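Local coordinates for putative uncharacterized protein SMU.1704 (Streptococcus mutans, PDB 3L7W) that probably binds DNA as a dimeric PadR-type winged-helix regulator of transcription, at residues A7-I10 and E11-I14; Y24-D27 and I28-I32; E40-L43 and Y44-K48; Y71-D75 and S76-H80; E87-V90 and Y91-I95. All coordinates share one frame; numbering follows the deposited sequence. Where two conformers were deposited one is given.

Contact 1: residues A7-I10 and E11-I14; sequences ALLI and EYLI
Ile14 N gives its hydrogen to Ile10 O at 2.7 Å, the shortest backbone bond of this stretch of helix 7-20. Three further i to i+4 bonds run from Glu11, Tyr12 and Leu13 back to Ala7, Leu8 and Leu9. The side chains of Ile10 and Ile14 also meet, Ile10 CG2 lying 3.8 Å from Ile14 CD1. On another side of the helix Leu9 and Tyr12 run side by side. Leu9 CD2 sits at the edge of the Tyr12 ring, in its plane, 3.5 Å from Tyr12 CD2. The ring stands there because Tyr12 CG is anti to the backbone N (chi1 178°). Leu8 CD2 comes within 3.8 Å of Glu11 OE1. Glu11 OE2 is paired with Lys49 of helix 40-52. Ile10 and Ile14 face helix 25-32, Ile14 also meets helix 40-52, and Leu9 and Tyr12 face helix 75-100 and the second subunit, so helix 7-20 is central to the domain. The contact is mainly apolar, and the salt bridge to Lys49 probably offsets the cost of burying the Glu11 carboxylate.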
loop_
_atom_site.group_PDB
_atom_site.type_symbol
_atom_site.label_atom_id
_atom_site.label_comp_id
_atom_site.label_asym_id
_atom_site.label_seq_id
_atom_site.Cartn_x
_atom_site.Cartn_y
_atom_site.Cartn_z
ATOM N N ALA A 7 -7.189 5.029 -0.284
ATOM C CA ALA A 7 -7.556 6.414 -0.510
ATOM C C ALA A 7 -6.438 7.310 -0.006
ATOM O O ALA A 7 -6.080 8.283 -0.664
ATOM C CB ALA A 7 -8.879 6.745 0.184
ATOM N N LEU A 8 -5.868 6.961 1.147
ATOM C CA LEU A 8 -4.788 7.758 1.730
ATOM C C LEU A 8 -3.603 7.827 0.791
ATOM O O LEU A 8 -2.973 8.873 0.648
ATOM C CB LEU A 8 -4.351 7.204 3.084
ATOM C CG LEU A 8 -5.417 7.353 4.175
ATOM C CD1 LEU A 8 -4.957 6.749 5.491
ATOM C CD2 LEU A 8 -5.759 8.822 4.352
ATOM N N LEU A 9 -3.307 6.711 0.139
ATOM C CA LEU A 9 -2.188 6.659 -0.794
ATOM C C LEU A 9 -2.529 7.479 -2.040
ATOM O O LEU A 9 -1.663 8.118 -2.622
ATOM C CB LEU A 9 -1.878 5.214 -1.172
ATOM C CG LEU A 9 -0.438 4.761 -1.004
ATOM C CD1 LEU A 9 -0.244 3.349 -1.582
ATOM C CD2 LEU A 9 0.512 5.749 -1.645
ATOM N N ILE A 10 -3.800 7.452 -2.442
ATOM C CA ILE A 10 -4.270 8.265 -3.566
ATOM C C ILE A 10 -4.003 9.739 -3.289
ATOM O O ILE A 10 -3.602 10.491 -4.180
ATOM C CB ILE A 10 -5.778 8.089 -3.786
ATOM C CG1 ILE A 10 -6.108 6.623 -4.116
ATOM C CG2 ILE A 10 -6.290 9.036 -4.887
ATOM C CD1 ILE A 10 -5.934 6.281 -5.554
ATOM N N GLU A 11 -4.244 10.149 -2.047
ATOM C CA GLU A 11 -4.023 11.532 -1.641
ATOM C C GLU A 11 -2.557 11.850 -1.820
ATOM O O GLU A 11 -2.200 12.842 -2.442
ATOM C CB GLU A 11 -4.448 11.753 -0.187
ATOM C CG GLU A 11 -5.959 11.783 -0.012
ATOM C CD GLU A 11 -6.394 11.860 1.436
ATOM O OE1 GLU A 11 -5.535 12.049 2.311
ATOM O OE2 GLU A 11 -7.598 11.730 1.700
ATOM N N TYR A 12 -1.711 10.984 -1.275
ATOM C CA TYR A 12 -0.278 11.088 -1.482
ATOM C C TYR A 12 0.006 11.292 -2.963
ATOM O O TYR A 12 0.665 12.247 -3.351
ATOM C CB TYR A 12 0.418 9.832 -0.949
ATOM C CG TYR A 12 1.909 9.795 -1.144
ATOM C CD1 TYR A 12 2.686 10.915 -0.918
ATOM C CD2 TYR A 12 2.543 8.623 -1.533
ATOM C CE1 TYR A 12 4.044 10.878 -1.091
ATOM C CE2 TYR A 12 3.898 8.571 -1.710
ATOM C CZ TYR A 12 4.646 9.701 -1.486
ATOM O OH TYR A 12 6.000 9.657 -1.652
ATOM N N LEU A 13 -0.523 10.416 -3.802
ATOM C CA LEU A 13 -0.252 10.514 -5.236
ATOM C C LEU A 13 -0.726 11.848 -5.799
ATOM O O LEU A 13 -0.020 12.493 -6.554
ATOM C CB LEU A 13 -0.903 9.352 -5.993
ATOM C CG LEU A 13 -0.233 7.997 -5.679
ATOM C CD1 LEU A 13 -1.060 6.868 -6.229
ATOM C CD2 LEU A 13 1.166 7.942 -6.252
ATOM N N ILE A 14 -1.939 12.248 -5.445
ATOM C CA ILE A 14 -2.480 13.491 -5.965
ATOM C C ILE A 14 -1.572 14.649 -5.591
ATOM O O ILE A 14 -1.127 15.402 -6.449
ATOM C CB ILE A 14 -3.870 13.778 -5.401
ATOM C CG1 ILE A 14 -4.892 12.810 -6.008
ATOM C CG2 ILE A 14 -4.250 15.211 -5.696
ATOM C CD1 ILE A 14 -6.203 12.786 -5.283
#

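Contact 2: residues Y24-D27 and I28-I32; sequences YGYD and ISQTI
Residues 25-32 are the whole of a short helix, and Tyr24 is at its N-cap position. Backbone bonds step regularly along it. Ile28 N binds Tyr24 O, Ser29 N binds Gly25 O at 2.7 Å, and Gln30 N binds Tyr26 O at 2.8 Å. The last, Thr31 N to Asp27 O, is longer at 3.3 Å. Asp27 O also accepts a hydrogen from a water at 2.7 Å, and this water lies 2.6 Å from Thr31 OG1, so it bridges the turn. Thr31 OG1 has a second partner, the backbone N of His105 of the second subunit. Among side chains, Tyr26 and Gln30 carry the contact. Gln30 CG lies over one face of the Tyr26 ring, 3.5 Å from its centroid, in a CH-pi contact. The chain bends at chi2 (-58°) and folds back over the ring; the amide and ring planes are 13° apart. Gln30 NE2 approaches Tyr26 CE2 at 3.6 Å. Helix 25-32 precedes helix 40-52, consistent with its being the first helix of the helix-turn-helix in a PadR-type winged-helix domain. The surface pair is held by dispersion and CH-pi contact, while water and the second subunit serve the polar atoms around Thr31.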
loop_
_atom_site.group_PDB
_atom_site.type_symbol
_atom_site.label_atom_id
_atom_site.label_comp_id
_atom_site.label_asym_id
_atom_site.label_seq_id
_atom_site.Cartn_x
_atom_site.Cartn_y
_atom_site.Cartn_z
ATOM N N TYR A 24 -5.030 19.650 -13.900
ATOM C CA TYR A 24 -6.465 19.455 -13.819
ATOM C C TYR A 24 -6.738 17.991 -13.513
ATOM O O TYR A 24 -5.845 17.140 -13.646
ATOM C CB TYR A 24 -7.165 19.915 -15.102
ATOM C CG TYR A 24 -6.503 19.433 -16.362
ATOM C CD1 TYR A 24 -6.811 18.192 -16.895
ATOM C CD2 TYR A 24 -5.570 20.221 -17.025
ATOM C CE1 TYR A 24 -6.204 17.738 -18.049
ATOM C CE2 TYR A 24 -4.956 19.781 -18.181
ATOM C CZ TYR A 24 -5.278 18.535 -18.694
ATOM O OH TYR A 24 -4.668 18.078 -19.845
ATOM N N GLY A 25 -7.968 17.715 -13.089
ATOM C CA GLY A 25 -8.334 16.421 -12.558
ATOM C C GLY A 25 -8.042 15.270 -13.499
ATOM O O GLY A 25 -7.483 14.257 -13.088
ATOM N N TYR A 26 -8.419 15.421 -14.762
ATOM C CA TYR A 26 -8.288 14.317 -15.702
ATOM C C TYR A 26 -6.827 13.905 -15.787
ATOM O O TYR A 26 -6.497 12.724 -15.847
ATOM C CB TYR A 26 -8.830 14.703 -17.072
ATOM C CG TYR A 26 -8.562 13.670 -18.130
ATOM C CD1 TYR A 26 -7.427 13.753 -18.930
ATOM C CD2 TYR A 26 -9.430 12.594 -18.321
ATOM C CE1 TYR A 26 -7.164 12.796 -19.900
ATOM C CE2 TYR A 26 -9.173 11.628 -19.291
ATOM C CZ TYR A 26 -8.036 11.738 -20.076
ATOM O OH TYR A 26 -7.761 10.797 -21.044
ATOM N N ASP A 27 -5.951 14.895 -15.756
ATOM C CA ASP A 27 -4.525 14.639 -15.812
ATOM C C ASP A 27 -4.083 13.828 -14.594
ATOM O O ASP A 27 -3.316 12.868 -14.702
ATOM C CB ASP A 27 -3.783 15.973 -15.854
ATOM C CG ASP A 27 -2.409 15.850 -16.449
ATOM O OD1 ASP A 27 -2.203 14.912 -17.237
ATOM O OD2 ASP A 27 -1.536 16.690 -16.142
ATOM N N ILE A 28 -4.552 14.234 -13.421
ATOM C CA ILE A 28 -4.163 13.554 -12.203
ATOM C C ILE A 28 -4.706 12.129 -12.254
ATOM O O ILE A 28 -4.001 11.173 -11.959
ATOM C CB ILE A 28 -4.712 14.275 -10.974
ATOM C CG1 ILE A 28 -4.031 15.635 -10.821
ATOM C CG2 ILE A 28 -4.464 13.458 -9.725
ATOM C CD1 ILE A 28 -4.908 16.670 -10.122
ATOM N N SER A 29 -5.967 12.011 -12.653
ATOM C CA SER A 29 -6.663 10.739 -12.677
ATOM C C SER A 29 -5.957 9.765 -13.617
ATOM O O SER A 29 -5.663 8.635 -13.247
ATOM C CB SER A 29 -8.108 10.958 -13.108
ATOM O OG SER A 29 -8.612 9.823 -13.782
ATOM N N GLN A 30 -5.657 10.219 -14.826
ATOM C CA GLN A 30 -4.958 9.382 -15.791
ATOM C C GLN A 30 -3.639 8.837 -15.268
ATOM O O GLN A 30 -3.260 7.708 -15.573
ATOM C CB GLN A 30 -4.737 10.143 -17.093
ATOM C CG GLN A 30 -6.012 10.274 -17.892
ATOM C CD GLN A 30 -6.600 8.915 -18.211
ATOM O OE1 GLN A 30 -5.978 8.112 -18.903
ATOM N NE2 GLN A 30 -7.799 8.649 -17.705
ATOM N N THR A 31 -2.934 9.628 -14.477
ATOM C CA THR A 31 -1.641 9.187 -13.996
ATOM C C THR A 31 -1.851 8.255 -12.827
ATOM O O THR A 31 -1.106 7.302 -12.632
ATOM C CB THR A 31 -0.767 10.354 -13.563
ATOM O OG1 THR A 31 -0.236 10.990 -14.727
ATOM C CG2 THR A 31 0.382 9.853 -12.704
ATOM N N ILE A 32 -2.886 8.527 -12.050
ATOM C CA ILE A 32 -3.183 7.674 -10.917
ATOM C C ILE A 32 -3.729 6.309 -11.374
ATOM O O ILE A 32 -3.487 5.294 -10.719
ATOM C CB ILE A 32 -4.147 8.352 -9.932
ATOM C CG1 ILE A 32 -3.422 9.483 -9.202
ATOM C CG2 ILE A 32 -4.654 7.355 -8.925
ATOM C CD1 ILE A 32 -4.285 10.214 -8.198
HETATM O O HOH W 1 -0.718 13.469 -14.204
#

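Contact 3: residues E40-L43 and Y44-K48; sequences ESTL and YPILK
The Tyr44 ring carries two leucine methyls over one face. Leu43 CD1 makes a CH-pi contact 4.2 Å from the ring centroid, and Leu47 CD1 lies over the same face, toward the rim. At the ring's edge is the backbone of Glu40, with its CA in the ring plane and its carbonyl O 3.2 Å from Tyr44 CD2. The Glu40 side chain runs alongside the ring, its OE2 3.5 Å from Tyr44 CE2, and the carboxylate plane is turned 45° from the ring. That oxygen also has a weak hydrogen bond to Ser29 OG. The two leucines are pressed together, Leu43 CD1 to Leu47 CD1 at 3.5 Å, tighter than usual for carbons. Leu43 reaches both neighbours because its CG is anti to the backbone N (chi1 -166°).

The backbone is less regular here. Tyr44 N binds Glu40 O at 2.8 Å, but Pro45 has no N-H to give and the helix kinks. Pro45 CG instead abuts Ser41 O at 3.1 Å. Ile46 N makes two weak bonds, to Thr42 O and Leu43 O, before Leu47 N restores a sound bond to Leu43 O. Leu43, Ile46 and Leu47 face helix 7-20, with helix 25-32 beside the leucines. In a winged helix-turn-helix domain such as PadR regulators have, the position of helix 40-52, next after helix 25-32, is consistent with its being the recognition helix.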
loop_
_atom_site.group_PDB
_atom_site.type_symbol
_atom_site.label_atom_id
_atom_site.label_comp_id
_atom_site.label_asym_id
_atom_site.label_seq_id
_atom_site.Cartn_x
_atom_site.Cartn_y
_atom_site.Cartn_z
ATOM N N GLU A 40 -13.590 8.005 -11.166
ATOM C CA GLU A 40 -13.623 9.456 -11.043
ATOM C C GLU A 40 -14.498 9.800 -9.849
ATOM O O GLU A 40 -14.200 10.716 -9.084
ATOM C CB GLU A 40 -14.219 10.073 -12.298
ATOM C CG GLU A 40 -14.002 9.256 -13.552
ATOM C CD GLU A 40 -12.761 9.674 -14.300
ATOM O OE1 GLU A 40 -12.628 9.295 -15.485
ATOM O OE2 GLU A 40 -11.927 10.387 -13.703
ATOM N N SER A 41 -15.583 9.051 -9.686
ATOM C CA SER A 41 -16.522 9.315 -8.597
ATOM C C SER A 41 -15.898 9.084 -7.226
ATOM O O SER A 41 -16.454 9.498 -6.210
ATOM C CB SER A 41 -17.825 8.505 -8.756
ATOM O OG SER A 41 -17.560 7.156 -9.105
ATOM N N THR A 42 -14.740 8.429 -7.199
ATOM C CA THR A 42 -13.990 8.257 -5.957
ATOM C C THR A 42 -12.854 9.267 -5.891
ATOM O O THR A 42 -12.495 9.760 -4.820
ATOM C CB THR A 42 -13.374 6.847 -5.840
ATOM O OG1 THR A 42 -14.383 5.856 -6.053
ATOM C CG2 THR A 42 -12.774 6.655 -4.464
ATOM N N LEU A 43 -12.287 9.566 -7.052
ATOM C CA LEU A 43 -11.107 10.409 -7.140
ATOM C C LEU A 43 -11.475 11.854 -6.842
ATOM O O LEU A 43 -10.866 12.511 -5.992
ATOM C CB LEU A 43 -10.521 10.290 -8.544
ATOM C CG LEU A 43 -9.112 10.804 -8.829
ATOM C CD1 LEU A 43 -9.165 12.079 -9.627
ATOM C CD2 LEU A 43 -8.306 10.974 -7.544
ATOM N N TYR A 44 -12.497 12.352 -7.528
ATOM C CA TYR A 44 -12.821 13.765 -7.418
ATOM C C TYR A 44 -13.219 14.209 -6.015
ATOM O O TYR A 44 -12.812 15.275 -5.566
ATOM C CB TYR A 44 -13.808 14.175 -8.502
ATOM C CG TYR A 44 -13.083 14.303 -9.820
ATOM C CD1 TYR A 44 -12.565 15.530 -10.221
ATOM C CD2 TYR A 44 -12.843 13.187 -10.632
ATOM C CE1 TYR A 44 -11.869 15.663 -11.409
ATOM C CE2 TYR A 44 -12.149 13.313 -11.835
ATOM C CZ TYR A 44 -11.665 14.567 -12.214
ATOM O OH TYR A 44 -10.969 14.751 -13.390
ATOM N N PRO A 45 -13.985 13.379 -5.306
ATOM C CA PRO A 45 -14.228 13.687 -3.899
ATOM C C PRO A 45 -12.920 13.775 -3.119
ATOM O O PRO A 45 -12.784 14.596 -2.213
ATOM C CB PRO A 45 -15.059 12.496 -3.435
ATOM C CG PRO A 45 -15.851 12.153 -4.644
ATOM C CD PRO A 45 -14.876 12.312 -5.789
ATOM N N ILE A 46 -11.951 12.948 -3.483
ATOM C CA ILE A 46 -10.671 13.009 -2.805
ATOM C C ILE A 46 -9.981 14.334 -3.100
ATOM O O ILE A 46 -9.536 15.030 -2.178
ATOM C CB ILE A 46 -9.785 11.826 -3.164
ATOM C CG1 ILE A 46 -10.430 10.545 -2.635
ATOM C CG2 ILE A 46 -8.414 12.024 -2.581
ATOM C CD1 ILE A 46 -9.615 9.285 -2.901
ATOM N N LEU A 47 -9.920 14.697 -4.379
ATOM C CA LEU A 47 -9.458 16.034 -4.758
ATOM C C LEU A 47 -10.180 17.102 -3.951
ATOM O O LEU A 47 -9.555 18.016 -3.417
ATOM C CB LEU A 47 -9.671 16.275 -6.252
ATOM C CG LEU A 47 -8.692 15.469 -7.097
ATOM C CD1 LEU A 47 -9.173 15.358 -8.533
ATOM C CD2 LEU A 47 -7.328 16.120 -7.008
ATOM N N LYS A 48 -11.498 16.975 -3.842
ATOM C CA LYS A 48 -12.286 17.979 -3.121
ATOM C C LYS A 48 -11.870 18.015 -1.654
ATOM O O LYS A 48 -11.615 19.078 -1.086
ATOM C CB LYS A 48 -13.789 17.701 -3.259
ATOM C CG LYS A 48 -14.691 18.755 -2.619
ATOM C CD LYS A 48 -16.096 18.705 -3.225
ATOM C CE LYS A 48 -17.135 19.414 -2.358
ATOM N NZ LYS A 48 -17.610 18.549 -1.229
#

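Contact 4: residues Y71-D75 and S76-H80; sequences YHLTD and SGEKH
Thr74 and Gly77 make the central contact. Thr74 is at the N-cap position of helix 75-100, and its OG1 makes the N-cap bond, accepting from Gly77 N at 2.8 Å. Its chi1 of 67° sets OG1 between the backbone N and the carbonyl carbon, turned toward the first turn of the helix. Thr74 O is used as well. It takes a bond from Glu78 N at 2.6 Å and a weak one from Gly77 N. Lys79 N binds Asp75 O at 2.9 Å. Leu73 packs against the same turn. Its CD1 lies 3.5 Å from Gly77 CA, where the lack of a side chain lets the methyl come close, and its CD2 touches Glu78 CG at 3.6 Å. On the outer side Asp75 and Glu78 run side by side, OD1 to OE1 4.1 Å apart. These like charges are close, and their repulsion is probably eased by solvent because both residues are exposed.

Beyond this shell, Thr74 OG1 is also hydrogen-bonded to Gly54 O, and the Thr74 backbone pairs with Tyr55. These bonds fix the cap against the chain that leads into strand 56-63. Leu73 also packs on Leu15 and Val18 of helix 7-20, and His80 stacks on Tyr55. The cap thus marks the passage from strand 66-73 to the long helix 75-100, beside helix 7-20.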
loop_
_atom_site.group_PDB
_atom_site.type_symbol
_atom_site.label_atom_id
_atom_site.label_comp_id
_atom_site.label_asym_id
_atom_site.label_seq_id
_atom_site.Cartn_x
_atom_site.Cartn_y
_atom_site.Cartn_z
ATOM N N TYR A 71 -5.591 22.224 -10.098
ATOM C CA TYR A 71 -5.260 22.081 -8.698
ATOM C C TYR A 71 -3.835 22.530 -8.515
ATOM O O TYR A 71 -2.986 22.338 -9.384
ATOM C CB TYR A 71 -5.401 20.622 -8.267
ATOM C CG TYR A 71 -6.815 20.141 -8.346
ATOM C CD1 TYR A 71 -7.301 19.533 -9.504
ATOM C CD2 TYR A 71 -7.672 20.288 -7.270
ATOM C CE1 TYR A 71 -8.599 19.085 -9.583
ATOM C CE2 TYR A 71 -8.985 19.850 -7.342
ATOM C CZ TYR A 71 -9.446 19.256 -8.501
ATOM O OH TYR A 71 -10.758 18.818 -8.568
ATOM N N HIS A 72 -3.579 23.127 -7.366
ATOM C CA HIS A 72 -2.293 23.684 -7.071
ATOM C C HIS A 72 -1.969 23.308 -5.642
ATOM O O HIS A 72 -2.805 23.452 -4.751
ATOM C CB HIS A 72 -2.354 25.204 -7.192
ATOM C CG HIS A 72 -1.143 25.879 -6.652
ATOM N ND1 HIS A 72 0.050 25.922 -7.346
ATOM C CD2 HIS A 72 -0.917 26.500 -5.470
ATOM C CE1 HIS A 72 0.949 26.564 -6.624
ATOM N NE2 HIS A 72 0.389 26.927 -5.481
ATOM N N LEU A 73 -0.755 22.819 -5.428
ATOM C CA LEU A 73 -0.310 22.439 -4.103
ATOM C C LEU A 73 -0.011 23.681 -3.264
ATOM O O LEU A 73 0.901 24.440 -3.570
ATOM C CB LEU A 73 0.946 21.578 -4.220
ATOM C CG LEU A 73 1.349 20.835 -2.951
ATOM C CD1 LEU A 73 0.198 19.953 -2.464
ATOM C CD2 LEU A 73 2.615 20.003 -3.212
ATOM N N THR A 74 -0.779 23.887 -2.203
ATOM C CA THR A 74 -0.517 25.006 -1.309
ATOM C C THR A 74 0.721 24.699 -0.473
ATOM O O THR A 74 1.186 23.551 -0.432
ATOM C CB THR A 74 -1.686 25.250 -0.359
ATOM O OG1 THR A 74 -1.816 24.136 0.543
ATOM C CG2 THR A 74 -2.984 25.431 -1.143
ATOM N N ASP A 75 1.255 25.722 0.187
ATOM C CA ASP A 75 2.339 25.530 1.140
ATOM C C ASP A 75 1.887 24.506 2.174
ATOM O O ASP A 75 2.648 23.637 2.591
ATOM C CB ASP A 75 2.686 26.855 1.833
ATOM C CG ASP A 75 3.210 27.906 0.866
ATOM O OD1 ASP A 75 3.843 27.547 -0.151
ATOM O OD2 ASP A 75 2.991 29.104 1.134
ATOM N N SER A 76 0.635 24.621 2.592
ATOM C CA SER A 76 0.058 23.670 3.523
ATOM C C SER A 76 0.141 22.270 2.919
ATOM O O SER A 76 0.363 21.271 3.618
ATOM C CB SER A 76 -1.406 24.007 3.747
ATOM O OG SER A 76 -1.909 23.295 4.855
ATOM N N GLY A 77 -0.077 22.221 1.609
ATOM C CA GLY A 77 -0.090 20.976 0.883
ATOM C C GLY A 77 1.325 20.462 0.837
ATOM O O GLY A 77 1.555 19.277 1.059
ATOM N N GLU A 78 2.269 21.363 0.564
ATOM C CA GLU A 78 3.670 20.991 0.465
ATOM C C GLU A 78 4.140 20.377 1.767
ATOM O O GLU A 78 4.723 19.298 1.768
ATOM C CB GLU A 78 4.550 22.177 0.072
ATOM C CG GLU A 78 4.668 22.389 -1.433
ATOM C CD GLU A 78 5.422 23.665 -1.802
ATOM O OE1 GLU A 78 6.156 24.205 -0.942
ATOM O OE2 GLU A 78 5.280 24.128 -2.956
ATOM N N LYS A 79 3.865 21.048 2.878
ATOM C CA LYS A 79 4.227 20.506 4.178
ATOM C C LYS A 79 3.615 19.117 4.365
ATOM O O LYS A 79 4.276 18.180 4.828
ATOM C CB LYS A 79 3.769 21.437 5.293
ATOM C CG LYS A 79 4.229 21.008 6.671
ATOM C CD LYS A 79 4.189 22.170 7.647
ATOM C CE LYS A 79 4.871 21.800 8.953
ATOM N NZ LYS A 79 4.895 22.953 9.893
ATOM N N HIS A 80 2.348 18.988 3.993
ATOM C CA HIS A 80 1.629 17.743 4.162
ATOM C C HIS A 80 2.203 16.640 3.277
ATOM O O HIS A 80 2.294 15.478 3.694
ATOM C CB HIS A 80 0.161 17.940 3.837
ATOM C CG HIS A 80 -0.692 16.779 4.226
ATOM N ND1 HIS A 80 -0.600 16.177 5.460
ATOM C CD2 HIS A 80 -1.661 16.117 3.553
ATOM C CE1 HIS A 80 -1.474 15.189 5.529
ATOM N NE2 HIS A 80 -2.130 15.132 4.384
#

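Contact 5: residues E87-V90 and Y91-I95; sequences EWSV and YKMTI
Trp88 and Tyr91 have the most surface buried in this contact on helix 75-100. The Tyr91 ring is nearly parallel to the six-membered ring of Trp88, 21° between planes, but slid so far that the rings barely overlap. The touch is between Trp88 CZ3 and Tyr91 CD2 at 3.5 Å. The Lys92 chain lies over one face of the indole, with CG 3.9 Å from the centroid of the six-membered ring in a CH-pi contact. Further out, Lys92 CD and CE each come to 3.5 Å from Trp88 NE1. A bend at chi3 (-50°) keeps the chain along the ring system. On the outer side Val90 O accepts two hydrogens, from Thr94 N at 2.8 Å and from Thr94 OG1 at 2.7 Å. The polar ends of Lys92 and Trp88 share one partner: Lys92 NZ forms a salt bridge with Asp96 of the second subunit, and Trp88 NE1 is hydrogen-bonded to the same carboxylate. Tyr91 OH is hydrogen-bonded to Pro4 O of the second subunit, whose Leu9 packs on Tyr91. Within the chain, Trp88 also meets Tyr12, so the Trp88 side of helix 75-100 meets both helix 7-20 and the second subunit.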
loop_
_atom_site.group_PDB
_atom_site.type_symbol
_atom_site.label_atom_id
_atom_site.label_comp_id
_atom_site.label_asym_id
_atom_site.label_seq_id
_atom_site.Cartn_x
_atom_site.Cartn_y
_atom_site.Cartn_z
ATOM N N GLU A 87 5.852 9.119 5.533
ATOM C CA GLU A 87 5.071 7.982 5.976
ATOM C C GLU A 87 5.100 6.867 4.938
ATOM O O GLU A 87 5.047 5.682 5.273
ATOM C CB GLU A 87 3.631 8.408 6.262
ATOM C CG GLU A 87 3.465 8.967 7.667
ATOM C CD GLU A 87 4.112 8.080 8.723
ATOM O OE1 GLU A 87 3.693 6.903 8.877
ATOM O OE2 GLU A 87 5.042 8.559 9.402
ATOM N N TRP A 88 5.177 7.252 3.673
ATOM C CA TRP A 88 5.259 6.272 2.609
ATOM C C TRP A 88 6.593 5.566 2.698
ATOM O O TRP A 88 6.677 4.346 2.530
ATOM C CB TRP A 88 5.093 6.946 1.255
ATOM C CG TRP A 88 5.410 6.063 0.105
ATOM C CD1 TRP A 88 6.387 6.254 -0.833
ATOM C CD2 TRP A 88 4.746 4.839 -0.247
ATOM N NE1 TRP A 88 6.368 5.230 -1.744
ATOM C CE2 TRP A 88 5.379 4.345 -1.405
ATOM C CE3 TRP A 88 3.693 4.110 0.315
ATOM C CZ2 TRP A 88 4.984 3.153 -2.024
ATOM C CZ3 TRP A 88 3.297 2.913 -0.305
ATOM C CH2 TRP A 88 3.945 2.453 -1.460
ATOM N N SER A 89 7.639 6.334 2.981
ATOM C CA SER A 89 8.976 5.768 3.088
ATOM C C SER A 89 8.969 4.738 4.211
ATOM O O SER A 89 9.389 3.603 4.019
ATOM C CB SER A 89 10.002 6.855 3.369
ATOM O OG SER A 89 11.315 6.328 3.385
ATOM N N VAL A 90 8.464 5.146 5.372
ATOM C CA VAL A 90 8.335 4.264 6.523
ATOM C C VAL A 90 7.526 3.005 6.194
ATOM O O VAL A 90 7.930 1.900 6.517
ATOM C CB VAL A 90 7.674 5.006 7.701
ATOM C CG1 VAL A 90 7.202 4.020 8.756
ATOM C CG2 VAL A 90 8.653 5.998 8.305
ATOM N N TYR A 91 6.378 3.189 5.557
ATOM C CA TYR A 91 5.534 2.079 5.154
ATOM C C TYR A 91 6.373 1.098 4.354
ATOM O O TYR A 91 6.415 -0.085 4.660
ATOM C CB TYR A 91 4.439 2.602 4.256
ATOM C CG TYR A 91 3.308 1.663 3.903
ATOM C CD1 TYR A 91 2.224 1.491 4.757
ATOM C CD2 TYR A 91 3.275 1.025 2.677
ATOM C CE1 TYR A 91 1.159 0.670 4.412
ATOM C CE2 TYR A 91 2.214 0.205 2.323
ATOM C CZ TYR A 91 1.157 0.038 3.190
ATOM O OH TYR A 91 0.099 -0.761 2.820
ATOM N N LYS A 92 7.037 1.612 3.328
ATOM C CA LYS A 92 7.846 0.788 2.457
ATOM C C LYS A 92 8.922 0.055 3.228
ATOM O O LYS A 92 9.038 -1.156 3.099
ATOM C CB LYS A 92 8.505 1.631 1.371
ATOM C CG LYS A 92 7.635 1.876 0.162
ATOM C CD LYS A 92 8.451 2.520 -0.945
ATOM C CE LYS A 92 9.223 3.717 -0.407
ATOM N NZ LYS A 92 9.841 4.559 -1.472
HETATM N N MSE A 93 9.715 0.781 4.017
HETATM C CA MSE A 93 10.812 0.139 4.696
HETATM C C MSE A 93 10.292 -0.895 5.679
HETATM O O MSE A 93 10.902 -1.929 5.865
HETATM C CB MSE A 93 11.657 1.185 5.400
HETATM C CG MSE A 93 12.271 2.157 4.437
HETATM SE SE MSE A 93 13.048 3.584 5.459
HETATM C CE MSE A 93 14.473 2.619 6.258
ATOM N N THR A 94 9.161 -0.597 6.288
ATOM C CA THR A 94 8.637 -1.474 7.298
ATOM C C THR A 94 8.171 -2.765 6.651
ATOM O O THR A 94 8.484 -3.838 7.134
ATOM C CB THR A 94 7.541 -0.789 8.073
ATOM O OG1 THR A 94 8.107 0.360 8.716
ATOM C CG2 THR A 94 6.977 -1.725 9.134
ATOM N N ILE A 95 7.456 -2.648 5.539
ATOM C CA ILE A 95 7.049 -3.807 4.777
ATOM C C ILE A 95 8.270 -4.592 4.304
ATOM O O ILE A 95 8.383 -5.793 4.543
ATOM C CB ILE A 95 6.161 -3.390 3.615
ATOM C CG1 ILE A 95 4.807 -2.957 4.175
ATOM C CG2 ILE A 95 5.986 -4.536 2.629
ATOM C CD1 ILE A 95 3.794 -2.663 3.114
#

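Overall arrangement
Each contact is local, so none closes a long loop and none nests in or crosses another; they follow in series along the chain. Contact 1, near the chain centre, lies on helix 7-20 and touches contacts 2, 3 and 5. Ile14 is its main link to helices 25-32 and 40-52. Contacts 2 and 3 touch where Tyr44 OH meets the start of helix 25-32. Contact 4 joins strand 66-73 to helix 75-100, and its Tyr71 touches contacts 2 and 3. Contact 5 lies further along that helix, its centre about 25 Å from those of contacts 2 and 3. Contacts 1, 2 and 5 also touch the second subunit, so both the compact N-terminal part and the long helix 75-100 take part in the dimer interface.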